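Long-range contact in methylmalonyl-CoA epimerase, mitochondrial (Homo sapiens, PDB 3RMU), which interconverts the (R) and (S) forms of methylmalonyl-CoA in mitochondrial propionyl-CoA metabolism, using a bound metal ion: residues A[6-11]-A[78-83]. Numbering follows the deposited sequence.
Sequences LNHVAI and MHHICI. With CO (cobalt (II) ion), chain E.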
ATOM      1  N   LEU A   6      -7.343  -7.677   2.106  1.00 13.76           N
ATOM      2  CA  LEU A   6      -6.254  -6.834   2.559  1.00 12.97           C
ATOM      3  C   LEU A   6      -6.609  -6.341   3.947  1.00 12.97           C
ATOM      4  O   LEU A   6      -7.547  -5.592   4.124  1.00 18.46           O
ATOM      5  CB  LEU A   6      -6.009  -5.661   1.610  1.00 14.70           C
ATOM      6  CG  LEU A   6      -4.853  -4.744   2.033  1.00 18.82           C
ATOM      7  CD1 LEU A   6      -3.630  -5.359   1.483  1.00 17.04           C
ATOM      8  CD2 LEU A   6      -5.077  -3.336   1.492  1.00 26.29           C
ATOM      9  N   ASN A   7      -5.861  -6.799   4.935  1.00 13.79           N
ATOM     10  CA  ASN A   7      -6.005  -6.388   6.320  1.00 13.55           C
ATOM     11  C   ASN A   7      -5.464  -4.956   6.548  1.00 18.28           C
ATOM     12  O   ASN A   7      -6.144  -4.133   7.110  1.00 18.38           O
ATOM     13  CB  ASN A   7      -5.339  -7.422   7.217  1.00 16.40           C
ATOM     14  CG  ASN A   7      -5.449  -7.088   8.661  1.00 23.03           C
ATOM     15  OD1 ASN A   7      -4.757  -6.209   9.178  1.00 26.06           O
ATOM     16  ND2 ASN A   7      -6.338  -7.802   9.347  1.00 26.92           N
ATOM     17  N   HIS A   8      -4.265  -4.646   6.077  1.00 13.39           N
ATOM     18  CA  HIS A   8      -3.738  -3.292   6.199  1.00 15.31           C
ATOM     19  C   HIS A   8      -2.686  -2.996   5.160  1.00 15.35           C
ATOM     20  O   HIS A   8      -2.092  -3.932   4.583  1.00 17.30           O
ATOM     21  CB  HIS A   8      -3.159  -3.012   7.623  1.00 15.94           C
ATOM     22  CG  HIS A   8      -2.067  -3.942   8.101  1.00 18.27           C
ATOM     23  ND1 HIS A   8      -2.327  -5.062   8.855  1.00 18.08           N
ATOM     24  CD2 HIS A   8      -0.703  -3.812   8.092  1.00 17.09           C
ATOM     25  CE1 HIS A   8      -1.180  -5.636   9.203  1.00 22.65           C
ATOM     26  NE2 HIS A   8      -0.177  -4.905   8.733  1.00 15.19           N
ATOM     27  N   VAL A   9      -2.487  -1.701   4.923  1.00 12.11           N
ATOM     28  CA  VAL A   9      -1.306  -1.202   4.235  1.00 14.99           C
ATOM     29  C   VAL A   9      -0.530  -0.524   5.328  1.00 14.01           C
ATOM     30  O   VAL A   9      -1.101   0.282   6.053  1.00 15.67           O
ATOM     31  CB  VAL A   9      -1.634  -0.231   3.101  1.00 19.65           C
ATOM     32  CG1 VAL A   9      -0.344   0.380   2.548  1.00 23.10           C
ATOM     33  CG2 VAL A   9      -2.313  -0.952   2.015  1.00 31.33           C
ATOM     34  N   ALA A  10       0.752  -0.852   5.490  1.00 16.06           N
ATOM     35  CA  ALA A  10       1.590  -0.277   6.568  1.00 16.59           C
ATOM     36  C   ALA A  10       2.455   0.832   5.951  1.00 16.65           C
ATOM     37  O   ALA A  10       3.107   0.611   4.941  1.00 19.24           O
ATOM     38  CB  ALA A  10       2.581  -1.310   7.153  1.00 16.62           C
ATOM     39  N   ILE A  11       2.434   1.991   6.582  1.00 16.22           N
ATOM     40  CA  ILE A  11       3.249   3.158   6.170  1.00 20.74           C
ATOM     41  C   ILE A  11       4.167   3.518   7.314  1.00 23.04           C
ATOM     42  O   ILE A  11       3.691   3.739   8.428  1.00 21.24           O
ATOM     43  CB  ILE A  11       2.361   4.421   5.845  1.00 18.48           C
ATOM     44  CG1 ILE A  11       1.200   4.111   4.905  1.00 25.31           C
ATOM     45  CG2 ILE A  11       3.256   5.602   5.328  1.00 19.37           C
ATOM     46  CD1 ILE A  11       1.520   3.510   3.616  1.00 26.83           C
ATOM     47  N   MET A  78       5.581   3.583   2.114  1.00 29.27           N
ATOM     48  CA  MET A  78       4.834   2.349   2.191  1.00 30.24           C
ATOM     49  C   MET A  78       5.840   1.248   2.536  1.00 25.64           C
ATOM     50  O   MET A  78       6.875   1.103   1.880  1.00 34.82           O
ATOM     51  CB  MET A  78       4.089   2.071   0.858  1.00 30.21           C
ATOM     52  CG  MET A  78       3.127   3.257   0.440  1.00 37.90           C
ATOM     53  SD  MET A  78       2.536   3.308  -1.282  1.00 43.14           S
ATOM     54  CE  MET A  78       1.472   1.854  -1.155  1.00 44.96           C
ATOM     55  N   HIS A  79       5.557   0.525   3.600  1.00 23.82           N
ATOM     56  CA  HIS A  79       6.487  -0.464   4.130  1.00 23.58           C
ATOM     57  C   HIS A  79       6.024  -1.897   3.785  1.00 22.43           C
ATOM     58  O   HIS A  79       6.841  -2.710   3.367  1.00 22.28           O
ATOM     59  CB  HIS A  79       6.664  -0.295   5.635  1.00 21.09           C
ATOM     60  CG  HIS A  79       7.666  -1.231   6.213  1.00 25.44           C
ATOM     61  ND1 HIS A  79       7.326  -2.408   6.835  1.00 23.86           N
ATOM     62  CD2 HIS A  79       9.021  -1.156   6.264  1.00 29.40           C
ATOM     63  CE1 HIS A  79       8.420  -3.045   7.200  1.00 29.55           C
ATOM     64  NE2 HIS A  79       9.464  -2.302   6.871  1.00 28.73           N
ATOM     65  N   HIS A  80       4.746  -2.244   3.994  1.00 19.68           N
ATOM     66  CA  HIS A  80       4.273  -3.595   3.624  1.00 18.06           C
ATOM     67  C   HIS A  80       2.774  -3.596   3.369  1.00 19.82           C
ATOM     68  O   HIS A  80       2.089  -2.652   3.742  1.00 17.30           O
ATOM     69  CB  HIS A  80       4.656  -4.701   4.652  1.00 15.70           C
ATOM     70  CG  HIS A  80       4.040  -4.591   6.026  1.00 16.35           C
ATOM     71  ND1 HIS A  80       4.661  -3.931   7.064  1.00 22.06           N
ATOM     72  CD2 HIS A  80       2.903  -5.132   6.556  1.00 21.22           C
ATOM     73  CE1 HIS A  80       3.926  -4.046   8.158  1.00 16.62           C
ATOM     74  NE2 HIS A  80       2.856  -4.772   7.888  1.00 20.95           N
ATOM     75  N   ILE A  81       2.281  -4.665   2.764  1.00 16.77           N
ATOM     76  CA  ILE A  81       0.835  -4.933   2.728  1.00 19.45           C
ATOM     77  C   ILE A  81       0.578  -6.201   3.511  1.00 19.76           C
ATOM     78  O   ILE A  81       1.412  -7.117   3.525  1.00 23.43           O
ATOM     79  CB  ILE A  81       0.331  -5.046   1.294  1.00 19.47           C
ATOM     80  CG1 ILE A  81       1.113  -6.109   0.484  1.00 22.52           C
ATOM     81  CG2 ILE A  81       0.452  -3.663   0.583  1.00 23.68           C
ATOM     82  CD1 ILE A  81       0.505  -6.404  -0.921  1.00 29.33           C
ATOM     83  N   CYS A  82      -0.574  -6.292   4.158  1.00 18.46           N
ATOM     84  CA  CYS A  82      -0.882  -7.461   4.900  1.00 14.88           C
ATOM     85  C   CYS A  82      -2.149  -8.081   4.351  1.00 19.25           C
ATOM     86  O   CYS A  82      -3.196  -7.439   4.314  1.00 15.65           O
ATOM     87  CB  CYS A  82      -1.036  -7.170   6.384  1.00 16.65           C
ATOM     88  SG  CYS A  82      -1.618  -8.590   7.333  1.00 20.41           S
ATOM     89  N   ILE A  83      -2.025  -9.323   3.903  1.00 17.57           N
ATOM     90  CA  ILE A  83      -3.156 -10.063   3.351  1.00 16.28           C
ATOM     91  C   ILE A  83      -3.520 -11.262   4.246  1.00 18.07           C
ATOM     92  O   ILE A  83      -2.655 -12.008   4.748  1.00 17.29           O
ATOM     93  CB  ILE A  83      -2.878 -10.519   1.880  1.00 15.16           C
ATOM     94  CG1 ILE A  83      -2.390  -9.363   1.012  1.00 17.58           C
ATOM     95  CG2 ILE A  83      -4.143 -11.177   1.220  1.00 16.01           C
ATOM     96  CD1 ILE A  83      -2.008  -9.787  -0.414  1.00 17.87           C
TER
HETATM   97 CO    CO E   1       1.682  -5.353   9.341  1.00 20.78          CO
HETATM   98  O   HOH W   1       3.199  -5.860  11.028  1.00 28.81           O
HETATM   99  O   HOH W   2       1.012  -5.740  11.573  1.00 33.99           O
HETATM  100  O   HOH W   3       1.871  -3.279  10.395  1.00 29.24           O
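The His8 ring lies with one face over Cys82 CB, which sits 3.4 Å from the ring centroid, and the His80 ring covers Ala10 CB in the same way: two CH-pi contacts of nearly the same geometry. Both rings take the crowded rotamer, CG between backbone N and carbonyl carbon (chi1 57° and 65°), so each folds over its cross-strand neighbour and the two NE2 atoms converge, 3.2 Å apart, as ligands of one cobalt. The rings meet rim to rim, their planes 76° apart. Each NE2 is 2.0 Å from the metal; three waters and Glu130 complete the site.

Each ligand also has a second-shell partner next to it in sequence. ND1 of His8 donates in its ring plane to a lone pair of the amide oxygen Asn7 OD1 (2.7 Å), and ND1 of His80 gives an almost straight bond to a ring nitrogen, His79 ND1 (3.1 Å), so each ligand's rotation is fixed, which probably makes each NE2 a somewhat stronger donor to the metal. Asn7 and His79 each belong to a classic beta bulge, Asn7 with His8 facing Cys82 and His79 with His80 facing Ala10.

On the opposite face, Ile11 CD1 packs alongside Met78 CG and Val9 CG2 meets Ile81 CG2. These antiparallel strands are central to the vicinal-oxygen-chelate sheet, between strands 53-59 and 129-133, and the second subunit packs against their apolar face, Val9 against Val9 of the second subunit.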